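Local coordinates for protein putative aminooxidase (PDB 2BA9) that probably uses its bound flavin-adenine dinucleotide to isomerise polyunsaturated fatty acids into conjugated linoleic acid, at residues A122-Q126 with H138-M142; A130-Y134 with H413-D417; A113-L117 with N152-A157; S2-D6 with T420-V424. One frame throughout, in Å; residues are numbered along the deposited sequence.

Contact 1. Residues A122-Q126 with H138-M142; sequences ATKYQ and HEDLM
Tyr-125 OH donates a hydrogen bond to Asp-140 OD2 at 2.6 Å, meeting the lone pair that faces away from the other carboxylate oxygen. The hydroxyl also accepts, from Lys-124 NZ at 3.1 Å and from Asn-152 ND2. Lys-124 has its CG anti to the backbone N (chi1 -178°), and the extended chain passes one face of the Tyr-125 ring before its ammonium arrives beside the phenol oxygen. That ammonium is well supplied: besides the tyrosine, Lys-124 NZ reaches Asn-152 OD1 and a water 2.7 Å away. The water donates in turn to Asp-140 OD2 and so closes a ring of bonds. The direct salt bridge, Lys-124 NZ to Asp-140 OD2, is long at 3.8 Å, so OD2 is held chiefly by the phenol and the water. His-138 makes a T-shaped stack with Tyr-125, CE1 of the tyrosine edge lying over the imidazole face, with the planes at 82°. His-138 ND1 accepts from Asp-140 N at 3.1 Å, almost exactly in the ring plane, which would fix the turn of the imidazole that presents its face to the tyrosine edge. Both segments lie in the connection that follows helix 106-122 and leads to helix 145-151, the first forming a type I turn from Thr-123 to Gln-126. Tyr-125, Asp-140 and Leu-141 all rest on Phe-148 of helix 145-151, and Leu-141 also touches Ala-178 and Leu-182 of helix 178-184.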
loop_
_atom_site.group_PDB
_atom_site.type_symbol
_atom_site.label_atom_id
_atom_site.label_comp_id
_atom_site.label_asym_id
_atom_site.label_seq_id
_atom_site.Cartn_x
_atom_site.Cartn_y
_atom_site.Cartn_z
ATOM N N ALA A 122 20.463 -6.199 11.022
ATOM C CA ALA A 122 20.401 -7.442 11.801
ATOM C C ALA A 122 20.835 -7.206 13.246
ATOM O O ALA A 122 20.465 -7.960 14.129
ATOM C CB ALA A 122 21.272 -8.511 11.153
ATOM N N THR A 123 21.588 -6.136 13.476
ATOM C CA THR A 123 22.181 -5.842 14.766
ATOM C C THR A 123 21.758 -4.468 15.334
ATOM O O THR A 123 20.848 -4.378 16.165
ATOM C CB THR A 123 23.705 -5.924 14.637
ATOM O OG1 THR A 123 24.133 -5.101 13.539
ATOM C CG2 THR A 123 24.131 -7.376 14.386
ATOM N N LYS A 124 22.426 -3.410 14.874
ATOM C CA LYS A 124 22.200 -2.043 15.349
ATOM C C LYS A 124 20.722 -1.633 15.352
ATOM O O LYS A 124 20.288 -0.928 16.259
ATOM C CB LYS A 124 23.011 -1.068 14.492
ATOM C CG LYS A 124 22.919 0.391 14.910
ATOM C CD LYS A 124 23.812 1.257 14.028
ATOM C CE LYS A 124 23.601 2.751 14.259
ATOM N NZ LYS A 124 24.259 3.588 13.174
ATOM N N TYR A 125 19.966 -2.081 14.343
ATOM C CA TYR A 125 18.546 -1.721 14.179
ATOM C C TYR A 125 17.585 -2.893 14.314
ATOM O O TYR A 125 16.478 -2.851 13.774
ATOM C CB TYR A 125 18.316 -1.070 12.805
ATOM C CG TYR A 125 19.139 0.177 12.599
ATOM C CD1 TYR A 125 18.947 1.289 13.406
ATOM C CD2 TYR A 125 20.096 0.245 11.595
ATOM C CE1 TYR A 125 19.697 2.440 13.231
ATOM C CE2 TYR A 125 20.862 1.386 11.408
ATOM C CZ TYR A 125 20.662 2.482 12.231
ATOM O OH TYR A 125 21.404 3.626 12.044
ATOM N N GLN A 126 17.989 -3.935 15.028
ATOM C CA GLN A 126 17.101 -5.081 15.256
ATOM C C GLN A 126 15.731 -4.615 15.751
ATOM O O GLN A 126 15.650 -3.798 16.662
ATOM C CB GLN A 126 17.717 -6.053 16.255
ATOM C CG GLN A 126 16.789 -7.204 16.594
ATOM C CD GLN A 126 17.493 -8.496 16.991
ATOM O OE1 GLN A 126 16.833 -9.432 17.472
ATOM N NE2 GLN A 126 18.812 -8.573 16.780
ATOM N N HIS A 138 14.244 2.710 16.513
ATOM C CA HIS A 138 15.484 3.473 16.672
ATOM C C HIS A 138 15.348 4.862 16.027
ATOM O O HIS A 138 14.798 4.978 14.935
ATOM C CB HIS A 138 16.629 2.716 15.990
ATOM C CG HIS A 138 17.991 3.232 16.336
ATOM N ND1 HIS A 138 18.459 4.457 15.911
ATOM C CD2 HIS A 138 18.996 2.675 17.049
ATOM C CE1 HIS A 138 19.688 4.633 16.359
ATOM N NE2 HIS A 138 20.040 3.562 17.040
ATOM N N GLU A 139 15.872 5.899 16.683
ATOM C CA GLU A 139 15.710 7.281 16.202
ATOM C C GLU A 139 16.152 7.474 14.745
ATOM O O GLU A 139 15.550 8.255 13.991
ATOM C CB GLU A 139 16.436 8.276 17.120
ATOM C CG GLU A 139 17.954 8.191 17.061
ATOM C CD GLU A 139 18.636 8.756 18.288
ATOM O OE1 GLU A 139 18.016 9.585 19.003
ATOM O OE2 GLU A 139 19.797 8.357 18.552
ATOM N N ASP A 140 17.203 6.768 14.349
ATOM C CA ASP A 140 17.722 6.881 12.990
ATOM C C ASP A 140 16.652 6.536 11.946
ATOM O O ASP A 140 16.631 7.109 10.867
ATOM C CB ASP A 140 18.940 5.979 12.796
ATOM C CG ASP A 140 20.137 6.404 13.628
ATOM O OD1 ASP A 140 20.122 7.483 14.275
ATOM O OD2 ASP A 140 21.105 5.625 13.641
ATOM N N LEU A 141 15.763 5.606 12.287
ATOM C CA LEU A 141 14.713 5.156 11.358
ATOM C C LEU A 141 13.584 6.176 11.177
ATOM O O LEU A 141 12.748 6.048 10.273
ATOM C CB LEU A 141 14.139 3.816 11.835
ATOM C CG LEU A 141 15.118 2.633 11.790
ATOM C CD1 LEU A 141 14.559 1.469 12.579
ATOM C CD2 LEU A 141 15.397 2.234 10.361
ATOM N N MET A 142 13.576 7.184 12.040
ATOM C CA MET A 142 12.605 8.280 11.973
ATOM C C MET A 142 12.993 9.364 10.950
ATOM O O MET A 142 12.188 10.250 10.639
ATOM C CB MET A 142 12.456 8.891 13.362
ATOM C CG MET A 142 12.031 7.887 14.418
ATOM S SD MET A 142 11.615 8.657 15.977
ATOM C CE MET A 142 11.371 7.204 17.027
HETATM O O HOH W 1 23.490 5.777 14.478
#

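Contact 2. Residues A130-Y134 with H413-D417; sequences ANGHY and HYSKD
Asn-131 lies on one face of the His-413 imidazole, a CH-pi contact in which CB stands 3.9 Å from the ring centroid, offset toward the rim. The amide is stacked on the same ring, their planes 26° apart. The Tyr-134 ring works through its edge: Tyr-414 CE1 approaches near its plane, 4.0 Å from Tyr-134 CE2, and a water sits in plane at its hydroxyl. At the edge of the Tyr-414 ring comes Gly-132 CA, 4.1 Å from Tyr-414 CD1, on a backbone whose positive phi suits glycine. Tyr-134 holds its CG between the backbone N and the carbonyl carbon (chi1 47°), a crowded position that swings the ring toward helix 408-423. Arg-421, one turn beyond Asp-417, makes a cation-pi contact with it. The loop thus packs on this helix beside the sodium site, the Tyr-414 side chain about 8 Å from the flavin-adenine dinucleotide. Asn-131 ND2 bonds to OE1 of Glu-410, which belongs to the sodium site with Lys-183, whose NZ donates to Ala-130 O; Tyr-414 OH goes to Glu-388. No direct hydrogen bond joins the two segments. Their polar link is the water, which accepts from Tyr-134 OH at 2.6 Å and donates to Asn-131 OD1 at 2.8 Å and Asp-417 OD2 at 2.7 Å. Both its protons are thus committed, and the carboxylate's charge would favour this orientation, leaving the phenol to act as donor.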
loop_
_atom_site.group_PDB
_atom_site.type_symbol
_atom_site.label_atom_id
_atom_site.label_comp_id
_atom_site.label_asym_id
_atom_site.label_seq_id
_atom_site.Cartn_x
_atom_site.Cartn_y
_atom_site.Cartn_z
ATOM N N ALA A 130 9.394 -5.057 12.563
ATOM C CA ALA A 130 8.104 -5.356 13.184
ATOM C C ALA A 130 6.940 -4.622 12.455
ATOM O O ALA A 130 7.076 -3.474 11.979
ATOM C CB ALA A 130 8.132 -5.005 14.677
ATOM N N ASN A 131 5.813 -5.313 12.346
ATOM C CA ASN A 131 4.618 -4.739 11.764
ATOM C C ASN A 131 4.100 -3.630 12.685
ATOM O O ASN A 131 4.174 -3.741 13.910
ATOM C CB ASN A 131 3.572 -5.840 11.544
ATOM C CG ASN A 131 2.251 -5.311 11.044
ATOM O OD1 ASN A 131 1.340 -5.101 11.832
ATOM N ND2 ASN A 131 2.141 -5.085 9.731
ATOM N N GLY A 132 3.614 -2.548 12.093
ATOM C CA GLY A 132 3.125 -1.405 12.867
ATOM C C GLY A 132 4.268 -0.608 13.472
ATOM O O GLY A 132 5.438 -0.932 13.243
ATOM N N HIS A 133 3.923 0.433 14.226
ATOM C CA HIS A 133 4.905 1.371 14.781
ATOM C C HIS A 133 4.784 1.547 16.304
ATOM O O HIS A 133 5.477 2.390 16.895
ATOM C CB HIS A 133 4.782 2.739 14.075
ATOM C CG HIS A 133 4.888 2.665 12.578
ATOM N ND1 HIS A 133 5.969 3.157 11.877
ATOM C CD2 HIS A 133 4.039 2.167 11.649
ATOM C CE1 HIS A 133 5.785 2.962 10.585
ATOM N NE2 HIS A 133 4.624 2.353 10.419
ATOM N N TYR A 134 3.932 0.731 16.933
ATOM C CA TYR A 134 3.655 0.796 18.378
ATOM C C TYR A 134 4.876 0.375 19.203
ATOM O O TYR A 134 5.030 0.795 20.360
ATOM C CB TYR A 134 2.396 -0.034 18.757
ATOM C CG TYR A 134 2.321 -1.433 18.166
ATOM C CD1 TYR A 134 2.931 -2.484 18.801
ATOM C CD2 TYR A 134 1.649 -1.690 16.962
ATOM C CE1 TYR A 134 2.890 -3.754 18.288
ATOM C CE2 TYR A 134 1.599 -2.978 16.425
ATOM C CZ TYR A 134 2.229 -4.004 17.104
ATOM O OH TYR A 134 2.234 -5.290 16.644
ATOM N N HIS A 413 -1.882 -8.156 8.329
ATOM C CA HIS A 413 -1.068 -8.530 9.510
ATOM C C HIS A 413 -1.357 -7.614 10.717
ATOM O O HIS A 413 -1.504 -8.075 11.866
ATOM C CB HIS A 413 0.416 -8.498 9.112
ATOM C CG HIS A 413 1.356 -9.056 10.138
ATOM N ND1 HIS A 413 2.726 -8.997 9.988
ATOM C CD2 HIS A 413 1.136 -9.646 11.335
ATOM C CE1 HIS A 413 3.306 -9.547 11.037
ATOM N NE2 HIS A 413 2.364 -9.951 11.867
ATOM N N TYR A 414 -1.478 -6.317 10.455
ATOM C CA TYR A 414 -1.866 -5.380 11.500
ATOM C C TYR A 414 -3.284 -5.661 12.019
ATOM O O TYR A 414 -3.518 -5.615 13.231
ATOM C CB TYR A 414 -1.762 -3.930 11.016
ATOM C CG TYR A 414 -1.932 -2.923 12.134
ATOM C CD1 TYR A 414 -0.832 -2.344 12.746
ATOM C CD2 TYR A 414 -3.197 -2.563 12.589
ATOM C CE1 TYR A 414 -0.985 -1.434 13.783
ATOM C CE2 TYR A 414 -3.359 -1.653 13.616
ATOM C CZ TYR A 414 -2.249 -1.093 14.206
ATOM O OH TYR A 414 -2.400 -0.193 15.219
ATOM N N SER A 415 -4.229 -5.927 11.114
ATOM C CA SER A 415 -5.600 -6.288 11.533
ATOM C C SER A 415 -5.633 -7.556 12.430
ATOM O O SER A 415 -6.230 -7.554 13.515
ATOM C CB SER A 415 -6.532 -6.440 10.318
ATOM O OG SER A 415 -7.071 -5.178 9.908
ATOM N N LYS A 416 -4.972 -8.617 11.974
ATOM C CA LYS A 416 -4.749 -9.848 12.771
ATOM C C LYS A 416 -4.264 -9.533 14.188
ATOM O O LYS A 416 -4.832 -10.007 15.182
ATOM C CB LYS A 416 -3.710 -10.733 12.058
ATOM C CG LYS A 416 -3.313 -12.042 12.743
ATOM C CD LYS A 416 -2.139 -12.677 12.001
ATOM C CE LYS A 416 -1.859 -14.109 12.431
ATOM N NZ LYS A 416 -1.239 -14.170 13.767
ATOM N N ASP A 417 -3.197 -8.749 14.274
ATOM C CA ASP A 417 -2.572 -8.437 15.560
ATOM C C ASP A 417 -3.466 -7.537 16.424
ATOM O O ASP A 417 -3.432 -7.636 17.635
ATOM C CB ASP A 417 -1.209 -7.762 15.354
ATOM C CG ASP A 417 -0.113 -8.736 14.931
ATOM O OD1 ASP A 417 -0.268 -9.968 15.104
ATOM O OD2 ASP A 417 0.925 -8.264 14.435
HETATM O O HOH W 2 0.781 -5.583 14.539
#

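Contact 3. Residues A113-L117 with N152-A157; sequences AVQKL and NGCEAA
Ala-113 brings helix 106-122 remarkably close to the loop, its CA just 4.5 Å from Cys-154 CA. The methyl group does the wedging: Ala-113 CB is 3.3 Å from Ala-157 N and 3.6 Å from Cys-154 O, so it presses against the very backbone hydrogen bond that runs from Ala-157 N to Cys-154 O. The methyls of Ala-156 and Ala-157 close round it. Cys-154 packs back onto the helix. With SG anti to its carbonyl carbon (chi1 -73°), the sulfur of Cys-154 settles against the helix backbone, 3.8 Å from Leu-117 N and 3.7 Å from Ala-113 O, beside the helical hydrogen bond that joins those two atoms. The loop leaves helix 145-151 through a Schellman motif: Gly-153, at positive phi, is the C-prime residue, with Cys-154 N bonded to Leu-149 O and Gly-153 N to Ala-150 O. Next to it Lys-116 supplies the polar link, its chain running past Cys-154 SG, 3.9 Å from Lys-116 CB, and bending at chi3 (144°). Lys-116 NZ then donates a hydrogen bond to Asn-152 O at 2.6 Å, from above the carbonyl plane. The Asn-152 amide faces elsewhere, to Lys-124 and Tyr-125. Further along, Leu-117 CD2 touches Ala-157 CB at 4.1 Å and Val-114 CG2 lies against Ala-157 CA, while Leu-117 also touches Trp-161 and Val-114 touches Leu-160, both of helix 158-161.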
loop_
_atom_site.group_PDB
_atom_site.type_symbol
_atom_site.label_atom_id
_atom_site.label_comp_id
_atom_site.label_asym_id
_atom_site.label_seq_id
_atom_site.Cartn_x
_atom_site.Cartn_y
_atom_site.Cartn_z
ATOM N N ALA A 113 27.183 -1.141 -0.081
ATOM C CA ALA A 113 26.171 -0.506 0.760
ATOM C C ALA A 113 25.069 -1.491 1.179
ATOM O O ALA A 113 24.681 -1.537 2.351
ATOM C CB ALA A 113 25.558 0.708 0.031
ATOM N N VAL A 114 24.568 -2.267 0.219
ATOM C CA VAL A 114 23.495 -3.229 0.469
ATOM C C VAL A 114 23.896 -4.284 1.507
ATOM O O VAL A 114 23.090 -4.636 2.379
ATOM C CB VAL A 114 23.079 -3.940 -0.838
ATOM C CG1 VAL A 114 22.215 -5.182 -0.542
ATOM C CG2 VAL A 114 22.366 -2.959 -1.767
ATOM N N GLN A 115 25.128 -4.787 1.396
ATOM C CA GLN A 115 25.692 -5.741 2.368
ATOM C C GLN A 115 25.888 -5.098 3.756
ATOM O O GLN A 115 25.556 -5.698 4.790
ATOM C CB GLN A 115 27.027 -6.292 1.837
ATOM C CG GLN A 115 27.920 -7.057 2.865
ATOM C CD GLN A 115 27.606 -8.552 3.034
ATOM O OE1 GLN A 115 28.102 -9.179 3.992
ATOM N NE2 GLN A 115 26.813 -9.134 2.119
ATOM N N LYS A 116 26.446 -3.890 3.776
ATOM C CA LYS A 116 26.690 -3.187 5.040
ATOM C C LYS A 116 25.364 -2.889 5.726
ATOM O O LYS A 116 25.228 -3.061 6.941
ATOM C CB LYS A 116 27.468 -1.888 4.808
ATOM C CG LYS A 116 28.111 -1.319 6.085
ATOM C CD LYS A 116 28.770 0.035 5.828
ATOM C CE LYS A 116 28.620 0.992 7.014
ATOM N NZ LYS A 116 29.269 2.326 6.749
ATOM N N LEU A 117 24.382 -2.449 4.946
ATOM C CA LEU A 117 23.048 -2.174 5.475
ATOM C C LEU A 117 22.449 -3.440 6.052
ATOM O O LEU A 117 21.920 -3.420 7.159
ATOM C CB LEU A 117 22.118 -1.609 4.393
ATOM C CG LEU A 117 20.698 -1.211 4.828
ATOM C CD1 LEU A 117 20.711 -0.177 5.949
ATOM C CD2 LEU A 117 19.898 -0.691 3.615
ATOM N N ASN A 152 24.846 6.149 7.885
ATOM C CA ASN A 152 25.523 4.860 7.953
ATOM C C ASN A 152 26.478 4.621 6.782
ATOM O O ASN A 152 26.940 3.509 6.584
ATOM C CB ASN A 152 24.463 3.754 8.029
ATOM C CG ASN A 152 23.750 3.732 9.372
ATOM O OD1 ASN A 152 24.361 3.426 10.403
ATOM N ND2 ASN A 152 22.452 4.052 9.372
ATOM N N GLY A 153 26.790 5.662 6.018
ATOM C CA GLY A 153 27.601 5.520 4.801
ATOM C C GLY A 153 27.080 4.517 3.765
ATOM O O GLY A 153 27.869 3.857 3.106
ATOM N N CYS A 154 25.761 4.387 3.632
ATOM C CA CYS A 154 25.157 3.362 2.785
ATOM C C CYS A 154 24.297 3.951 1.659
ATOM O O CYS A 154 23.394 3.283 1.167
ATOM C CB CYS A 154 24.278 2.423 3.632
ATOM S SG CYS A 154 25.162 1.284 4.671
ATOM N N GLU A 155 24.585 5.190 1.263
ATOM C CA GLU A 155 23.798 5.910 0.255
ATOM C C GLU A 155 23.513 5.099 -1.021
ATOM O O GLU A 155 22.404 5.142 -1.554
ATOM C CB GLU A 155 24.505 7.219 -0.143
ATOM C CG GLU A 155 24.485 8.306 0.926
ATOM C CD GLU A 155 25.738 8.313 1.815
ATOM O OE1 GLU A 155 26.327 7.221 2.071
ATOM O OE2 GLU A 155 26.124 9.421 2.245
ATOM N N ALA A 156 24.521 4.381 -1.509
ATOM C CA ALA A 156 24.400 3.552 -2.725
ATOM C C ALA A 156 23.330 2.445 -2.625
ATOM O O ALA A 156 22.848 1.941 -3.642
ATOM C CB ALA A 156 25.756 2.945 -3.078
ATOM N N ALA A 157 22.939 2.077 -1.412
ATOM C CA ALA A 157 21.864 1.092 -1.231
ATOM C C ALA A 157 20.535 1.489 -1.905
ATOM O O ALA A 157 19.737 0.618 -2.292
ATOM C CB ALA A 157 21.642 0.812 0.258
#

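Contact 4. Residues S2-D6 with T420-V424; sequences SISKD and TRFFV
Ile-3 and Phe-423 join the two ends of the chain at the flank of the Rossmann-type flavin-binding domain: the lead-in to strand 9-12 lies against the C-terminal part of helix 408-423, which widens into a pi-type turn at 420-423. Hydrogen bonds to backbone carbonyls come first. Ser-2 N, of the first modelled residue, donates to Phe-423 O at 2.6 Å and to Phe-422 O at 2.9 Å, both from above the carbonyl planes. Ile-3 N adds a bond to Phe-423 O at 3.2 Å, from the same face as Ser-2 N, and Ser-2 OG makes a weak one to Phe-422 O. The carbonyls of Phe-422 and Phe-423 thus gain donors from the opposite terminus. The apolar part is a CH-pi contact, Ile-3 CG1 standing over the Phe-423 face 4.0 Å from the ring centroid, the two side chains pointing the same way. Val-249 touches both of them, and Leu-25 of helix 16-28 packs on the phenylalanine. Water makes the outer link, weakly: one molecule accepts a weak hydrogen bond from Lys-5 NZ at 3.2 Å and donates a weak one to the terminal carboxylate oxygen Val-424 OXT at 3.4 Å, while Lys-5 NZ also donates to Ala-28 O.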
loop_
_atom_site.group_PDB
_atom_site.type_symbol
_atom_site.label_atom_id
_atom_site.label_comp_id
_atom_site.label_asym_id
_atom_site.label_seq_id
_atom_site.Cartn_x
_atom_site.Cartn_y
_atom_site.Cartn_z
ATOM N N SER A 2 -9.763 -7.974 25.382
ATOM C CA SER A 2 -10.347 -7.269 26.547
ATOM C C SER A 2 -11.771 -6.774 26.224
ATOM O O SER A 2 -12.424 -6.127 27.059
ATOM C CB SER A 2 -9.438 -6.109 26.954
ATOM O OG SER A 2 -8.104 -6.325 26.504
ATOM N N ILE A 3 -12.240 -7.092 25.016
ATOM C CA ILE A 3 -13.604 -6.801 24.581
ATOM C C ILE A 3 -14.464 -8.054 24.778
ATOM O O ILE A 3 -13.983 -9.168 24.615
ATOM C CB ILE A 3 -13.636 -6.395 23.062
ATOM C CG1 ILE A 3 -12.655 -5.245 22.753
ATOM C CG2 ILE A 3 -15.037 -6.035 22.617
ATOM C CD1 ILE A 3 -12.853 -3.987 23.559
ATOM N N SER A 4 -15.736 -7.864 25.122
ATOM C CA SER A 4 -16.689 -8.973 25.222
ATOM C C SER A 4 -17.081 -9.500 23.829
ATOM O O SER A 4 -17.210 -8.726 22.888
ATOM C CB SER A 4 -17.928 -8.519 26.005
ATOM O OG SER A 4 -18.962 -9.482 25.969
ATOM N N LYS A 5 -17.283 -10.813 23.710
ATOM C CA LYS A 5 -17.633 -11.440 22.415
ATOM C C LYS A 5 -19.035 -11.065 21.939
ATOM O O LYS A 5 -19.348 -11.195 20.742
ATOM C CB LYS A 5 -17.552 -12.972 22.477
ATOM C CG LYS A 5 -16.272 -13.551 23.069
ATOM C CD LYS A 5 -15.074 -13.261 22.209
ATOM C CE LYS A 5 -13.799 -13.773 22.864
ATOM N NZ LYS A 5 -13.727 -15.247 22.796
ATOM N N ASP A 6 -19.886 -10.627 22.870
ATOM C CA ASP A 6 -21.207 -10.099 22.512
ATOM C C ASP A 6 -21.137 -8.628 22.074
ATOM O O ASP A 6 -22.165 -7.968 21.917
ATOM C CB ASP A 6 -22.215 -10.307 23.658
ATOM C CG ASP A 6 -22.064 -9.301 24.802
ATOM O OD1 ASP A 6 -21.009 -8.642 24.930
ATOM O OD2 ASP A 6 -23.026 -9.181 25.598
ATOM N N THR A 420 -5.516 -9.689 18.526
ATOM C CA THR A 420 -4.631 -10.185 19.579
ATOM C C THR A 420 -4.343 -9.119 20.627
ATOM O O THR A 420 -4.404 -9.390 21.814
ATOM C CB THR A 420 -3.278 -10.673 19.023
ATOM O OG1 THR A 420 -3.499 -11.570 17.925
ATOM C CG2 THR A 420 -2.487 -11.383 20.115
ATOM N N ARG A 421 -4.037 -7.904 20.183
ATOM C CA ARG A 421 -3.594 -6.852 21.103
ATOM C C ARG A 421 -4.692 -6.310 22.017
ATOM O O ARG A 421 -4.413 -5.990 23.188
ATOM C CB ARG A 421 -2.951 -5.697 20.335
ATOM C CG ARG A 421 -1.638 -6.061 19.647
ATOM C CD ARG A 421 -0.864 -4.828 19.292
ATOM N NE ARG A 421 -1.589 -3.992 18.346
ATOM C CZ ARG A 421 -1.609 -2.654 18.338
ATOM N NH1 ARG A 421 -0.974 -1.930 19.263
ATOM N NH2 ARG A 421 -2.299 -2.028 17.390
ATOM N N PHE A 422 -5.924 -6.216 21.506
ATOM C CA PHE A 422 -7.003 -5.534 22.233
ATOM C C PHE A 422 -8.309 -6.312 22.493
ATOM O O PHE A 422 -9.072 -5.955 23.400
ATOM C CB PHE A 422 -7.350 -4.249 21.498
ATOM C CG PHE A 422 -6.185 -3.322 21.325
ATOM C CD1 PHE A 422 -5.530 -2.803 22.432
ATOM C CD2 PHE A 422 -5.735 -2.974 20.059
ATOM C CE1 PHE A 422 -4.445 -1.948 22.277
ATOM C CE2 PHE A 422 -4.663 -2.118 19.900
ATOM C CZ PHE A 422 -4.020 -1.602 21.009
ATOM N N PHE A 423 -8.590 -7.350 21.718
ATOM C CA PHE A 423 -9.901 -7.979 21.796
ATOM C C PHE A 423 -9.890 -9.261 22.610
ATOM O O PHE A 423 -10.719 -9.438 23.505
ATOM C CB PHE A 423 -10.467 -8.216 20.396
ATOM C CG PHE A 423 -10.904 -6.952 19.706
ATOM C CD1 PHE A 423 -12.252 -6.652 19.561
ATOM C CD2 PHE A 423 -9.962 -6.048 19.221
ATOM C CE1 PHE A 423 -12.665 -5.477 18.924
ATOM C CE2 PHE A 423 -10.355 -4.872 18.581
ATOM C CZ PHE A 423 -11.712 -4.585 18.429
ATOM N N VAL A 424 -8.952 -10.153 22.312
ATOM C CA VAL A 424 -8.929 -11.462 22.974
ATOM C C VAL A 424 -8.651 -11.321 24.478
ATOM O O VAL A 424 -7.645 -10.754 24.904
ATOM C CB VAL A 424 -7.917 -12.427 22.313
ATOM C CG1 VAL A 424 -8.425 -12.869 20.945
ATOM C CG2 VAL A 424 -6.562 -11.774 22.178
ATOM O OXT VAL A 424 -9.464 -11.744 25.300
HETATM O O HOH W 3 -12.504 -11.091 25.141
HETATM O O HOH W 4 -10.801 -14.624 24.040
#

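From the N terminus, 2-6 waits until 420-424 to close contact 4, a loop of almost the whole chain that encloses the other three. Contact 3 opens next on helix 106-122 and closes past helix 145-151; contact 1 is nested within it, drawing together the connection between these helices. The two meet directly through Asn-152. Contact 2 starts at 130-134, inside both loops, but its partner is far off at 413-417, so it crosses contacts 1 and 3 and ties this connection to helix 408-423. That helix also serves contact 4, and Arg-421 is where the two contacts touch. Contacts 3 and 4 lie farthest apart, centres about 43 Å from each other.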